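Local coordinates for protein 4-hydroxy-tetrahydrodipicolinate synthase (Methylacidiphilum fumariolicum SolV, PDB 6T3T) that probably condenses pyruvate with aspartate semialdehyde to 4-hydroxy-tetrahydrodipicolinate, a step of lysine biosynthesis, and forms a homotetramer, at residues Y7-S12 against G202-A207. Sequence-based numbering, arbitrary orientation.
Sequences YTAIIS and GVVSVA
Y7 and V204 sit side by side on neighbouring parallel strands, as do T8 and S205, and three backbone hydrogen bonds hold the pairs in register, a compact example of how a closed parallel sheet is sealed mainly by its backbone. Y7 N donates to V203 O (2.9 Å), and Y7 O accepts from S205 N (2.8 Å); both bonds are nearly straight. Y7 thus grips the residues flanking V204, and S205 in turn grips Y7 and A9, which flank T8, the alternation usual in parallel strands. The third bond, from A9 N to S205 O (3.0 Å), is more bent, 149° at the hydrogen, where the strands begin to part. Y7 O also receives a CA-H...O contact from V204 CA (3.3 Å).

Side-chain packing is lighter and falls on the face carrying Y7 and V204. V204 has CG1 anti to the backbone N (chi1 -178°), which brings that methyl alongside A9 CB at 4.1 Å, while CG2 meets Y7 CB more loosely.

On the other face T8 OG1 and S205 OG both bond to S208, just beyond the second strand, T8 OG1 to its OG and S205 OG to its N; Q31 and D189 are their further partners.

V204 is a predicted pyruvate-binding residue close to K162, the predicted Schiff-base lysine, and A9 touches T45, also predicted to bind pyruvate. The backbone bonds join first strand to eighth, closing the (beta/alpha)8 TIM barrel beside its probable active site.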
loop_
_atom_site.group_PDB
_atom_site.type_symbol
_atom_site.label_atom_id
_atom_site.label_comp_id
_atom_site.label_asym_id
_atom_site.label_seq_id
_atom_site.Cartn_x
_atom_site.Cartn_y
_atom_site.Cartn_z
ATOM N N TYR A 7 11.784 26.208 -10.262
ATOM C CA TYR A 7 12.552 26.514 -9.066
ATOM C C TYR A 7 13.444 25.325 -8.741
ATOM O O TYR A 7 12.983 24.183 -8.719
ATOM C CB TYR A 7 11.591 26.790 -7.894
ATOM C CG TYR A 7 10.841 28.106 -8.026
ATOM C CD1 TYR A 7 9.824 28.280 -8.964
ATOM C CD2 TYR A 7 11.170 29.182 -7.218
ATOM C CE1 TYR A 7 9.177 29.518 -9.104
ATOM C CE2 TYR A 7 10.520 30.403 -7.342
ATOM C CZ TYR A 7 9.532 30.560 -8.275
ATOM O OH TYR A 7 8.899 31.779 -8.358
ATOM N N THR A 8 14.715 25.570 -8.476
ATOM C CA THR A 8 15.659 24.481 -8.279
ATOM C C THR A 8 15.855 24.246 -6.784
ATOM O O THR A 8 16.280 25.155 -6.071
ATOM C CB THR A 8 16.979 24.824 -8.977
ATOM O OG1 THR A 8 16.720 25.035 -10.372
ATOM C CG2 THR A 8 18.066 23.719 -8.786
ATOM N N ALA A 9 15.512 23.047 -6.302
ATOM C CA ALA A 9 15.894 22.622 -4.955
ATOM C C ALA A 9 17.375 22.260 -5.015
ATOM O O ALA A 9 17.748 21.206 -5.533
ATOM C CB ALA A 9 15.041 21.446 -4.478
ATOM N N ILE A 10 18.234 23.173 -4.561
ATOM C CA ILE A 10 19.670 23.007 -4.732
ATOM C C ILE A 10 20.225 22.067 -3.679
ATOM O O ILE A 10 19.762 22.041 -2.526
ATOM C CB ILE A 10 20.390 24.368 -4.670
ATOM C CG1 ILE A 10 20.021 25.109 -3.369
ATOM C CG2 ILE A 10 20.061 25.180 -5.869
ATOM C CD1 ILE A 10 21.077 26.094 -2.985
ATOM N N ILE A 11 21.253 21.307 -4.078
ATOM C CA ILE A 11 22.099 20.604 -3.100
ATOM C C ILE A 11 22.762 21.627 -2.162
ATOM O O ILE A 11 22.909 22.804 -2.491
ATOM C CB ILE A 11 23.167 19.764 -3.820
ATOM C CG1 ILE A 11 24.017 20.656 -4.728
ATOM C CG2 ILE A 11 22.541 18.667 -4.693
ATOM C CD1 ILE A 11 25.422 20.109 -4.992
ATOM N N SER A 12 23.205 21.156 -0.997
ATOM C CA SER A 12 24.076 21.946 -0.140
ATOM C C SER A 12 25.478 21.430 -0.425
ATOM O O SER A 12 25.814 20.314 -0.001
ATOM C CB SER A 12 23.738 21.794 1.349
ATOM O OG SER A 12 22.496 22.370 1.660
ATOM N N GLY A 202 4.150 24.845 -12.577
ATOM C CA GLY A 202 5.593 24.815 -12.491
ATOM C C GLY A 202 6.072 23.649 -11.652
ATOM O O GLY A 202 5.317 22.720 -11.339
ATOM N N VAL A 203 7.349 23.719 -11.293
ATOM C CA VAL A 203 8.017 22.603 -10.639
ATOM C C VAL A 203 9.050 23.136 -9.660
ATOM O O VAL A 203 9.736 24.123 -9.931
ATOM C CB VAL A 203 8.652 21.665 -11.695
ATOM C CG1 VAL A 203 9.760 22.399 -12.495
ATOM C CG2 VAL A 203 9.140 20.401 -11.054
ATOM N N VAL A 204 9.136 22.498 -8.503
ATOM C CA VAL A 204 10.316 22.567 -7.666
ATOM C C VAL A 204 11.132 21.325 -8.002
ATOM O O VAL A 204 10.770 20.207 -7.614
ATOM C CB VAL A 204 9.962 22.633 -6.177
ATOM C CG1 VAL A 204 11.243 22.755 -5.343
ATOM C CG2 VAL A 204 9.013 23.807 -5.900
ATOM N N SER A 205 12.230 21.530 -8.715
ATOM C CA SER A 205 12.891 20.499 -9.489
ATOM C C SER A 205 14.206 20.065 -8.862
ATOM O O SER A 205 14.937 20.879 -8.295
ATOM C CB SER A 205 13.151 21.006 -10.909
ATOM O OG SER A 205 14.081 20.197 -11.553
ATOM N N VAL A 206 14.489 18.770 -8.972
ATOM C CA VAL A 206 15.812 18.236 -8.684
ATOM C C VAL A 206 16.670 18.217 -9.926
ATOM O O VAL A 206 17.835 18.596 -9.867
ATOM C CB VAL A 206 15.714 16.815 -8.095
ATOM C CG1 VAL A 206 17.139 16.219 -7.903
ATOM C CG2 VAL A 206 14.925 16.817 -6.808
ATOM N N ALA A 207 16.097 17.759 -11.058
ATOM C CA ALA A 207 16.886 17.583 -12.277
ATOM C C ALA A 207 17.502 18.894 -12.749
ATOM O O ALA A 207 18.568 18.876 -13.365
ATOM C CB ALA A 207 16.023 17.014 -13.405
#